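Local coordinates for protein acyl-CoA thioesterase II TesB2 (Mycobacterium marinum, PDB 3U0A) that probably hydrolyses fatty acyl-CoA thioesters to free fatty acid and coenzyme A, as a double-hotdog thioesterase, at residues Val18-Arg22 with Ser48-Thr52; Thr52-Tyr57 with Gly86-Arg92; Ala224-Gly230 with Glu263-Met269; Trp236-Ser242 with His254-Gln260. All coordinates share one frame; numbering follows the deposited sequence.

Contact 1 of 4, residues Val18-Arg22 with Ser48-Thr52. With NA (sodium ion), chain G.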
# COMPACT_ATOMS: atom_id res chain seq x y z
N VAL A 18 -4.66 -26.99 12.14
CA VAL A 18 -3.50 -26.25 11.62
C VAL A 18 -3.96 -25.30 10.48
O VAL A 18 -4.68 -25.71 9.55
CB VAL A 18 -2.37 -27.19 11.14
CG1 VAL A 18 -1.25 -26.39 10.51
CG2 VAL A 18 -1.85 -28.05 12.29
N ASN A 19 -3.57 -24.03 10.57
CA ASN A 19 -3.88 -23.05 9.55
C ASN A 19 -5.37 -22.72 9.39
O ASN A 19 -5.72 -22.13 8.39
CB ASN A 19 -3.31 -23.45 8.18
CG ASN A 19 -1.79 -23.57 8.17
OD1 ASN A 19 -1.10 -22.84 8.86
ND2 ASN A 19 -1.29 -24.46 7.37
N ILE A 20 -6.23 -23.11 10.34
CA ILE A 20 -7.67 -22.75 10.32
C ILE A 20 -8.01 -22.22 11.70
O ILE A 20 -7.80 -22.89 12.67
CB ILE A 20 -8.60 -23.96 9.99
CG1 ILE A 20 -8.10 -24.74 8.74
CG2 ILE A 20 -10.06 -23.51 9.84
CD1 ILE A 20 -9.02 -25.83 8.20
N TYR A 21 -8.53 -21.00 11.76
CA TYR A 21 -8.88 -20.33 13.02
C TYR A 21 -10.31 -19.79 12.90
O TYR A 21 -10.85 -19.67 11.81
CB TYR A 21 -7.87 -19.21 13.31
CG TYR A 21 -6.44 -19.70 13.54
CD1 TYR A 21 -5.96 -19.97 14.81
CD2 TYR A 21 -5.58 -19.90 12.48
CE1 TYR A 21 -4.67 -20.40 15.01
CE2 TYR A 21 -4.28 -20.36 12.67
CZ TYR A 21 -3.83 -20.60 13.94
OH TYR A 21 -2.54 -21.07 14.14
N ARG A 22 -10.94 -19.48 14.02
CA ARG A 22 -12.31 -18.97 14.01
C ARG A 22 -12.40 -17.86 15.01
O ARG A 22 -11.94 -18.02 16.15
CB ARG A 22 -13.33 -20.05 14.36
CG ARG A 22 -14.75 -19.50 14.45
CD ARG A 22 -15.84 -20.55 14.29
NE ARG A 22 -15.89 -21.47 15.42
CZ ARG A 22 -16.57 -22.60 15.42
NH1 ARG A 22 -16.54 -23.38 16.47
NH2 ARG A 22 -17.27 -22.97 14.36
N SER A 48 -4.48 -14.34 12.94
CA SER A 48 -4.40 -15.70 12.39
C SER A 48 -3.09 -15.98 11.67
O SER A 48 -2.55 -17.09 11.72
CB SER A 48 -5.52 -15.90 11.38
OG SER A 48 -6.68 -16.34 12.04
N ALA A 49 -2.62 -14.99 10.92
CA ALA A 49 -1.37 -15.08 10.25
C ALA A 49 -0.25 -15.25 11.31
O ALA A 49 0.59 -16.11 11.16
CB ALA A 49 -1.15 -13.84 9.38
N VAL A 50 -0.31 -14.44 12.37
CA VAL A 50 0.71 -14.34 13.37
C VAL A 50 0.90 -15.67 14.16
O VAL A 50 2.01 -16.04 14.59
CB VAL A 50 0.40 -13.16 14.31
CG1 VAL A 50 1.30 -13.16 15.54
CG2 VAL A 50 0.53 -11.86 13.57
N ARG A 51 -0.19 -16.42 14.30
CA ARG A 51 -0.16 -17.68 15.05
C ARG A 51 0.55 -18.83 14.34
O ARG A 51 0.95 -19.81 14.97
CB ARG A 51 -1.57 -18.05 15.50
CG ARG A 51 -1.91 -17.17 16.68
CD ARG A 51 -3.18 -17.50 17.41
NE ARG A 51 -3.32 -18.90 17.82
CZ ARG A 51 -4.34 -19.33 18.56
NH1 ARG A 51 -4.42 -20.63 18.92
NH2 ARG A 51 -5.28 -18.45 18.97
N THR A 52 0.72 -18.68 13.03
CA THR A 52 1.38 -19.65 12.17
C THR A 52 2.82 -19.24 11.88
O THR A 52 3.51 -19.91 11.12
CB THR A 52 0.66 -19.79 10.80
OG1 THR A 52 0.90 -18.63 9.99
CG2 THR A 52 -0.82 -19.97 11.00
NA NA G . 4.42 -15.00 15.49
O HOH W 1 5.08 -12.78 14.84
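Thr52, whose methyl CG2 packs against Asn19 and Tyr21, bonds back into the preceding turn by gripping Ala49 O twice: its OG1 donates at 2.8 Å to Ala49 O, and its own backbone N reaches the same oxygen at 3.2 Å. With chi1 at 73°, OG1 sits between the backbone N and the carbonyl carbon, close enough to make that bond, while CG2 is left to meet the other segment. That methyl packs 3.6 Å from Asn19 OD1, whose hydrogen-bond partner is Arg82 NE. Asparagine suits position 19, where the backbone takes a left-handed conformation just before strand 20-23.

Tyr21 provides most of the buried surface on its side. Its CB rests 3.4 Å from OG of Ser48, whose small side chain lets the strand come close, and its OH reaches Arg51 CB at 3.5 Å. The methyl of Thr52 touches the ring at its edge. This is where the N-terminal hotdog domain closes over its central helix: strand 20-23, next to strand 76-85 in the antiparallel sheet, packs on the last turn of helix 34-51. Arg51 bends at chi3 and lays one face of its guanidinium over Tyr21 CE1, which sits under the rim of the guanidinium group, with the two planes 66° apart; its NH2 goes on to bond Leu13 O. Val50 O, in the last turn of the helix, binds the sodium ion at 2.8 Å; Val53 O and a water, the latter 2.4 Å from the metal, also bind it.

Contact 2 of 4, residues Thr52-Tyr57 with Gly86-Arg92. With NA (sodium ion), chain G; SO4 (sulfate ion), chain I.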
# COMPACT_ATOMS: atom_id res chain seq x y z
N THR A 52 0.72 -18.68 13.03
CA THR A 52 1.38 -19.65 12.17
C THR A 52 2.82 -19.24 11.88
O THR A 52 3.51 -19.91 11.12
CB THR A 52 0.66 -19.79 10.80
OG1 THR A 52 0.90 -18.63 9.99
CG2 THR A 52 -0.82 -19.97 11.00
N VAL A 53 3.26 -18.15 12.50
CA VAL A 53 4.63 -17.62 12.28
C VAL A 53 5.49 -17.81 13.51
O VAL A 53 5.10 -17.47 14.59
CB VAL A 53 4.59 -16.14 11.83
CG1 VAL A 53 5.99 -15.55 11.72
CG2 VAL A 53 3.81 -16.04 10.53
N ASP A 54 6.66 -18.40 13.30
CA ASP A 54 7.77 -18.35 14.24
C ASP A 54 7.94 -16.93 14.83
O ASP A 54 8.15 -15.98 14.10
CB ASP A 54 9.05 -18.77 13.53
CG ASP A 54 10.23 -18.92 14.48
OD1 ASP A 54 10.45 -18.03 15.35
OD2 ASP A 54 10.95 -19.95 14.36
N PRO A 55 7.86 -16.79 16.17
CA PRO A 55 7.86 -15.45 16.76
C PRO A 55 9.19 -14.71 16.68
O PRO A 55 9.20 -13.50 16.92
CB PRO A 55 7.44 -15.66 18.22
CG PRO A 55 7.43 -17.12 18.46
CD PRO A 55 7.58 -17.85 17.15
N ARG A 56 10.27 -15.41 16.31
CA ARG A 56 11.53 -14.76 15.91
C ARG A 56 11.33 -13.75 14.74
O ARG A 56 12.13 -12.83 14.55
CB ARG A 56 12.60 -15.82 15.55
N TYR A 57 10.26 -13.94 13.98
CA TYR A 57 9.94 -13.04 12.88
C TYR A 57 8.77 -12.19 13.27
O TYR A 57 7.72 -12.70 13.66
CB TYR A 57 9.56 -13.80 11.62
CG TYR A 57 10.55 -14.84 11.15
CD1 TYR A 57 10.69 -16.04 11.82
CD2 TYR A 57 11.28 -14.65 9.98
CE1 TYR A 57 11.54 -17.01 11.38
CE2 TYR A 57 12.13 -15.63 9.51
CZ TYR A 57 12.26 -16.81 10.22
OH TYR A 57 13.12 -17.80 9.78
N GLY A 86 11.35 -18.52 4.76
CA GLY A 86 12.78 -18.47 4.52
C GLY A 86 13.52 -18.14 5.79
O GLY A 86 12.97 -18.22 6.89
N GLY A 87 14.79 -17.77 5.64
CA GLY A 87 15.67 -17.52 6.77
C GLY A 87 15.46 -16.19 7.48
O GLY A 87 15.68 -16.11 8.68
N SER A 88 15.07 -15.18 6.72
CA SER A 88 14.89 -13.81 7.23
C SER A 88 13.45 -13.35 7.15
O SER A 88 13.01 -12.55 7.97
CB SER A 88 15.73 -12.81 6.43
OG SER A 88 17.11 -13.00 6.69
N PHE A 89 12.72 -13.84 6.15
CA PHE A 89 11.38 -13.41 5.92
C PHE A 89 10.40 -14.61 5.85
O PHE A 89 10.71 -15.68 5.29
CB PHE A 89 11.32 -12.61 4.61
CG PHE A 89 11.96 -11.23 4.70
CD1 PHE A 89 13.32 -11.08 4.51
CD2 PHE A 89 11.19 -10.09 4.96
CE1 PHE A 89 13.91 -9.84 4.59
CE2 PHE A 89 11.79 -8.85 5.05
CZ PHE A 89 13.16 -8.73 4.85
N VAL A 90 9.22 -14.43 6.44
CA VAL A 90 8.14 -15.37 6.30
C VAL A 90 6.96 -14.59 5.73
O VAL A 90 6.75 -13.42 6.07
CB VAL A 90 7.82 -16.04 7.65
CG1 VAL A 90 6.48 -16.73 7.64
CG2 VAL A 90 8.93 -17.02 8.06
N THR A 91 6.21 -15.21 4.83
CA THR A 91 5.04 -14.54 4.25
C THR A 91 3.81 -15.40 4.43
O THR A 91 3.90 -16.60 4.25
CB THR A 91 5.22 -14.28 2.73
OG1 THR A 91 6.47 -13.61 2.49
CG2 THR A 91 4.07 -13.42 2.19
N ARG A 92 2.68 -14.78 4.75
CA ARG A 92 1.39 -15.45 4.87
C ARG A 92 0.31 -14.83 4.01
O ARG A 92 0.34 -13.62 3.79
CB ARG A 92 0.94 -15.41 6.32
CG ARG A 92 1.85 -16.18 7.28
CD ARG A 92 1.86 -17.67 6.98
NE ARG A 92 2.64 -18.47 7.92
CZ ARG A 92 3.84 -19.00 7.69
NH1 ARG A 92 4.48 -18.82 6.52
NH2 ARG A 92 4.42 -19.70 8.64
NA NA G . 4.42 -15.00 15.49
S SO4 I . 17.53 -13.86 3.08
O1 SO4 I . 18.60 -13.86 2.02
O2 SO4 I . 17.03 -12.43 3.22
O3 SO4 I . 16.37 -14.70 2.64
O4 SO4 I . 18.13 -14.47 4.33
O HOH W 1 5.08 -12.78 14.84
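Arg92 holds Thr52 side-on with two nitrogens. Its NE donates to Thr52 OG1 at 2.7 Å, and NH2 to Thr52 O at 2.7 Å along a nearly straight line (167°). Both oxygens lie in the guanidinium plane, although NH2 stands above the carbonyl plane. The third nitrogen, NH1, turns to Thr91 O and to a salt bridge with Asp85, so the buried group is fixed in rotation and its charge has a partner. A bend at chi2 (-64°) folds the arginine back beside the loop, where Val53 CG2 lies over one guanidinium face.

Packing is close around Tyr57 too. Val90 CG2 points at one face of its ring in a CH-pi contact, 3.8 Å from the centroid and only 11° off the normal, and Ser88 O meets Tyr57 CD2 at the ring edge, 3.4 Å away. A branched valine suits this strand position because its other methyl, CG1, meets Val53 CG2.

The far side of the loop is looser. Asp54 and Pro55 are exposed, and the Arg56 side chain is not modelled beyond CB; a type I turn from Asp54 to Tyr57, with an Asx turn from Asp54 OD1 to Arg56 N, shapes this part. Val53 O binds the sodium ion at 2.7 Å. The arrangement is that of a hotdog domain: the link leaving the central helix packs over the start of a strand of the enclosing antiparallel sheet.

Contact 3 of 4, residues Ala224-Gly230 with Glu263-Met269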
# COMPACT_ATOMS: atom_id res chain seq x y z
N ALA A 224 -3.23 -0.97 3.21
CA ALA A 224 -1.83 -1.39 3.12
C ALA A 224 -1.15 -0.70 4.27
O ALA A 224 -1.35 0.50 4.45
CB ALA A 224 -1.21 -0.94 1.79
N MET A 225 -0.36 -1.44 5.04
CA MET A 225 0.31 -0.89 6.24
C MET A 225 1.75 -1.37 6.39
O MET A 225 2.10 -2.46 5.91
CB MET A 225 -0.45 -1.26 7.50
CG MET A 225 -1.89 -0.77 7.52
SD MET A 225 -2.77 -1.26 9.01
CE MET A 225 -4.43 -0.69 8.55
N TRP A 226 2.57 -0.54 7.03
CA TRP A 226 3.97 -0.86 7.24
C TRP A 226 4.32 -0.50 8.63
O TRP A 226 4.16 0.63 9.02
CB TRP A 226 4.85 -0.11 6.23
CG TRP A 226 4.59 -0.51 4.78
CD1 TRP A 226 5.23 -1.48 4.04
CD2 TRP A 226 3.62 0.06 3.87
NE1 TRP A 226 4.74 -1.55 2.77
CE2 TRP A 226 3.76 -0.67 2.61
CE3 TRP A 226 2.68 1.06 3.96
CZ2 TRP A 226 2.98 -0.38 1.51
CZ3 TRP A 226 1.89 1.34 2.83
CH2 TRP A 226 2.05 0.64 1.64
N PHE A 227 4.78 -1.47 9.39
CA PHE A 227 5.01 -1.30 10.83
C PHE A 227 6.48 -1.21 11.06
O PHE A 227 7.17 -2.21 11.02
CB PHE A 227 4.39 -2.47 11.60
CG PHE A 227 2.97 -2.71 11.25
CD1 PHE A 227 2.00 -1.80 11.62
CD2 PHE A 227 2.59 -3.81 10.52
CE1 PHE A 227 0.67 -1.99 11.28
CE2 PHE A 227 1.27 -4.00 10.18
CZ PHE A 227 0.31 -3.10 10.56
N MET A 228 6.96 0.00 11.26
CA MET A 228 8.41 0.27 11.22
C MET A 228 9.13 0.21 12.59
O MET A 228 10.22 -0.32 12.67
CB MET A 228 8.66 1.65 10.59
CG MET A 228 8.51 1.72 9.08
SD MET A 228 7.13 2.73 8.45
CE MET A 228 7.13 4.17 9.49
N ARG A 229 8.57 0.78 13.65
CA ARG A 229 9.26 0.85 14.96
C ARG A 229 8.27 0.55 16.05
O ARG A 229 7.07 0.71 15.87
CB ARG A 229 9.86 2.24 15.20
CG ARG A 229 11.03 2.57 14.30
CD ARG A 229 11.29 4.06 14.28
NE ARG A 229 12.30 4.43 13.28
CZ ARG A 229 12.06 4.83 12.03
NH1 ARG A 229 10.83 4.97 11.54
NH2 ARG A 229 13.09 5.09 11.24
N GLY A 230 8.77 0.11 17.18
CA GLY A 230 7.91 -0.16 18.32
C GLY A 230 7.30 1.09 18.91
O GLY A 230 7.91 2.18 18.90
N GLU A 263 8.88 9.76 17.08
CA GLU A 263 9.28 8.59 16.34
C GLU A 263 8.20 8.18 15.35
O GLU A 263 7.05 7.99 15.73
CB GLU A 263 9.51 7.40 17.27
CG GLU A 263 10.63 7.57 18.29
CD GLU A 263 12.05 7.47 17.69
OE1 GLU A 263 12.36 6.45 17.00
OE2 GLU A 263 12.87 8.40 17.94
N LEU A 264 8.58 8.02 14.08
CA LEU A 264 7.69 7.52 13.04
C LEU A 264 7.63 6.00 13.19
O LEU A 264 8.65 5.33 13.08
CB LEU A 264 8.22 7.93 11.65
CG LEU A 264 7.57 7.30 10.42
CD1 LEU A 264 6.09 7.61 10.36
CD2 LEU A 264 8.27 7.84 9.21
N VAL A 265 6.43 5.47 13.43
CA VAL A 265 6.26 4.08 13.82
C VAL A 265 5.43 3.27 12.86
O VAL A 265 5.59 2.05 12.86
CB VAL A 265 5.64 3.99 15.24
CG1 VAL A 265 6.52 4.73 16.24
CG2 VAL A 265 4.24 4.55 15.28
N ALA A 266 4.56 3.92 12.07
CA ALA A 266 3.77 3.25 11.00
C ALA A 266 3.31 4.19 9.86
O ALA A 266 3.13 5.40 10.06
CB ALA A 266 2.59 2.48 11.58
N ALA A 267 3.18 3.61 8.66
CA ALA A 267 2.66 4.28 7.47
C ALA A 267 1.48 3.50 6.98
O ALA A 267 1.45 2.28 7.13
CB ALA A 267 3.71 4.37 6.38
N VAL A 268 0.48 4.18 6.45
CA VAL A 268 -0.71 3.51 5.94
C VAL A 268 -1.19 4.18 4.67
O VAL A 268 -1.16 5.40 4.57
CB VAL A 268 -1.90 3.55 6.94
CG1 VAL A 268 -3.12 2.87 6.34
CG2 VAL A 268 -1.55 2.93 8.29
N MET A 269 -1.62 3.37 3.71
CA MET A 269 -2.41 3.84 2.57
C MET A 269 -3.69 3.03 2.50
O MET A 269 -3.65 1.84 2.72
CB MET A 269 -1.65 3.64 1.30
CG MET A 269 -0.55 4.66 1.13
SD MET A 269 -1.29 5.98 0.18
CE MET A 269 -0.56 5.68 -1.43
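Arg229 NH1 donates to Leu264 O at 2.7 Å, the shortest bond between these segments, and also to Ser245 OG of the second subunit. The long chain, extended from CG to NE, runs past Leu264 O; Glu263 OE1 lies near but well out of the guanidinium plane, where no N-H points at it, and any attraction would be of charge only, beyond salt-bridge range. Segments 224-227 and 264-269 run antiparallel, axes at 169°, within neighbouring strands 217-227 and 264-275 of the C-terminal hotdog sheet. Val265 O takes Met228 N at 2.9 Å and, more weakly, Arg229 N. On its other side strand 264-275 has a classic beta bulge, Val265 and Ala266 both facing Ile257 of strand 250-259.

Farther along, Trp226 and Ala267 form one hydrogen-bonded pair, Ala224 and Met269 another, the latter with Ala224 N 2.9 Å from Met269 O. Between them Met225 and Val268 send their side chains side by side toward helix 186-200, Met225 CG 3.8 Å from Val268 CG2. Their flexible and branched apolar chains suit the inner side of the sheet.

The other face meets the second subunit. There Met228, bent at chi2 and chi3, folds its methyl CE back toward Leu264. Trp226 NE1 bonds Asp222 OD2 of the second subunit; small Ala267 leaves room for the indole, whose edge lies along the partner strand with Trp226 CE3 3.6 Å from Ala267 O.

Contact 4 of 4, residues Trp236-Ser242 with His254-Gln260. With SO4 (sulfate ion), chain L.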
# COMPACT_ATOMS: atom_id res chain seq x y z
N TRP A 236 0.19 8.49 23.71
CA TRP A 236 -0.24 9.31 22.59
C TRP A 236 0.46 8.94 21.28
O TRP A 236 1.70 8.84 21.22
CB TRP A 236 -0.05 10.79 22.88
CG TRP A 236 -1.07 11.36 23.86
CD1 TRP A 236 -0.84 11.82 25.14
CD2 TRP A 236 -2.51 11.55 23.64
NE1 TRP A 236 -1.99 12.26 25.70
CE2 TRP A 236 -3.03 12.12 24.87
CE3 TRP A 236 -3.39 11.30 22.58
CZ2 TRP A 236 -4.38 12.42 25.03
CZ3 TRP A 236 -4.74 11.60 22.75
CH2 TRP A 236 -5.22 12.16 23.97
N LEU A 237 -0.37 8.72 20.26
CA LEU A 237 0.04 8.60 18.86
C LEU A 237 -0.58 9.75 18.05
O LEU A 237 -1.77 10.04 18.19
CB LEU A 237 -0.43 7.27 18.28
CG LEU A 237 0.03 6.02 19.00
CD1 LEU A 237 -0.77 4.82 18.53
CD2 LEU A 237 1.55 5.80 18.83
N LEU A 238 0.23 10.40 17.22
CA LEU A 238 -0.29 11.37 16.27
C LEU A 238 -0.43 10.77 14.88
O LEU A 238 0.53 10.24 14.31
CB LEU A 238 0.60 12.58 16.16
CG LEU A 238 0.35 13.58 15.02
CD1 LEU A 238 -0.90 14.42 15.29
CD2 LEU A 238 1.56 14.48 14.89
N TYR A 239 -1.65 10.85 14.37
CA TYR A 239 -1.93 10.39 13.06
C TYR A 239 -1.94 11.56 12.12
O TYR A 239 -2.86 12.35 12.11
CB TYR A 239 -3.28 9.74 13.00
CG TYR A 239 -3.35 8.67 11.96
CD1 TYR A 239 -2.36 8.51 10.98
CD2 TYR A 239 -4.42 7.79 11.95
CE1 TYR A 239 -2.44 7.47 10.03
CE2 TYR A 239 -4.51 6.77 11.01
CZ TYR A 239 -3.54 6.58 10.07
OH TYR A 239 -3.72 5.50 9.22
N ASP A 240 -0.92 11.64 11.29
CA ASP A 240 -0.85 12.67 10.29
C ASP A 240 -1.37 12.11 8.95
O ASP A 240 -0.73 11.24 8.36
CB ASP A 240 0.58 13.19 10.20
CG ASP A 240 0.71 14.32 9.26
OD1 ASP A 240 -0.22 15.13 9.13
OD2 ASP A 240 1.77 14.40 8.65
N GLN A 241 -2.52 12.61 8.52
CA GLN A 241 -3.31 12.03 7.42
C GLN A 241 -3.48 13.00 6.27
O GLN A 241 -3.33 14.22 6.44
CB GLN A 241 -4.72 11.63 7.86
CG GLN A 241 -4.81 10.86 9.15
CD GLN A 241 -6.26 10.62 9.58
OE1 GLN A 241 -7.12 11.48 9.41
NE2 GLN A 241 -6.53 9.45 10.15
N SER A 242 -3.79 12.43 5.11
CA SER A 242 -4.12 13.21 3.94
C SER A 242 -4.88 12.38 2.92
O SER A 242 -4.81 11.16 2.91
CB SER A 242 -2.87 13.81 3.30
OG SER A 242 -2.47 13.13 2.11
N HIS A 254 -4.00 8.33 3.05
CA HIS A 254 -2.60 8.07 3.36
C HIS A 254 -2.26 8.66 4.68
O HIS A 254 -2.63 9.82 4.95
CB HIS A 254 -1.72 8.73 2.31
CG HIS A 254 -0.26 8.70 2.66
ND1 HIS A 254 0.48 7.59 2.56
CD2 HIS A 254 0.58 9.69 3.18
CE1 HIS A 254 1.74 7.86 2.96
NE2 HIS A 254 1.80 9.14 3.35
N GLY A 255 -1.51 7.93 5.50
CA GLY A 255 -1.01 8.54 6.70
C GLY A 255 0.21 7.95 7.33
O GLY A 255 0.61 6.84 6.98
N LYS A 256 0.78 8.71 8.27
CA LYS A 256 1.93 8.30 9.06
C LYS A 256 1.62 8.49 10.53
O LYS A 256 0.93 9.42 10.91
CB LYS A 256 3.16 9.14 8.72
CG LYS A 256 3.29 9.47 7.27
CD LYS A 256 4.76 9.64 6.90
CE LYS A 256 4.92 9.83 5.38
NZ LYS A 256 4.47 11.17 4.91
N ILE A 257 2.12 7.61 11.36
CA ILE A 257 1.80 7.65 12.76
C ILE A 257 3.07 7.84 13.57
O ILE A 257 4.05 7.13 13.37
CB ILE A 257 1.03 6.38 13.16
CG1 ILE A 257 -0.37 6.45 12.61
CG2 ILE A 257 0.93 6.26 14.66
CD1 ILE A 257 -0.79 5.22 11.87
N PHE A 258 3.07 8.85 14.43
CA PHE A 258 4.22 9.15 15.26
C PHE A 258 3.85 9.01 16.73
O PHE A 258 2.70 9.19 17.12
CB PHE A 258 4.67 10.56 15.06
CG PHE A 258 5.09 10.87 13.69
CD1 PHE A 258 6.42 10.89 13.36
CD2 PHE A 258 4.16 11.23 12.74
CE1 PHE A 258 6.83 11.22 12.09
CE2 PHE A 258 4.56 11.56 11.47
CZ PHE A 258 5.90 11.56 11.13
N THR A 259 4.85 8.69 17.54
CA THR A 259 4.72 8.80 18.99
C THR A 259 4.85 10.28 19.34
O THR A 259 5.23 11.10 18.48
CB THR A 259 5.83 8.02 19.74
OG1 THR A 259 7.09 8.69 19.56
CG2 THR A 259 5.94 6.59 19.21
N GLN A 260 4.57 10.61 20.59
CA GLN A 260 4.68 11.99 21.01
C GLN A 260 6.14 12.47 21.02
O GLN A 260 6.42 13.63 20.75
CB GLN A 260 4.05 12.16 22.37
CG GLN A 260 3.38 13.51 22.53
CD GLN A 260 2.73 13.67 23.89
OE1 GLN A 260 2.84 12.78 24.75
NE2 GLN A 260 2.06 14.80 24.10
S SO4 L . 3.63 12.73 1.38
O1 SO4 L . 3.76 11.26 1.65
O2 SO4 L . 3.29 12.97 -0.09
O3 SO4 L . 2.60 13.28 2.33
O4 SO4 L . 4.98 13.35 1.66
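Tyr239 and Ile257 meet ring face to side chain: Ile257 CG1 lies 3.2 Å above the tyrosine plane, toward its rim, and Gln241 CG covers the opposite face. Lys256 O lies near the ring plane, at the edge, 3.4 Å from Tyr239 CD1. The ring leans across the neighbouring strand because CG is anti to the backbone N (chi1 -150°) and chi2 is close to zero. Gly255, lacking a side chain, leaves room on that side of the sheet for Tyr239, whose CE1 is 3.8 Å from Gly255 CA. The phenol OH is hydrogen-bonded with Ser197 OG of helix 186-200.

Phe258 shows its edge to Asp240 CB and Leu238 O. These residues belong to a beta hairpin of the C-terminal hotdog sheet, strands 237-247 and 250-259; its segments 237-242 and 254-259 run antiparallel, axes at 156°. Paired bonds join Leu238 with Phe258 and Asp240 with Lys256; Leu238 N stands 2.8 Å from Phe258 O.

On the face with His254 and Lys256 the hairpin meets the second subunit, where the His254 ring packs against His254 of the other chain. A sulfate ion, probably from the crystallisation liquor and also held by Lys168, takes a weak bond from Lys256 NZ, 3.3 Å from sulfate O1.

In the fold
The four contacts fall in two hotdog halves of one chain. Contacts 1 and 2 come first and share Thr52, just after helix 34-51; their centres are 13 Å apart and each supplies a backbone oxygen (Val50, Val53) to the sodium ion. Contacts 3 and 4 lie in the C-terminal half, centres 9 Å apart, with contact 4 nested in the loop that contact 3 closes; strands 250-259 and 264-275 join them directly through probable backbone bonds. The centres of contacts 1 and 4 are 30 Å apart, on opposite sides of the chain's centre. Strand 217-227 of contact 3 pairs with strand 58-66, uniting the halves, and contacts 2, 3 and 4 all reach the second subunit.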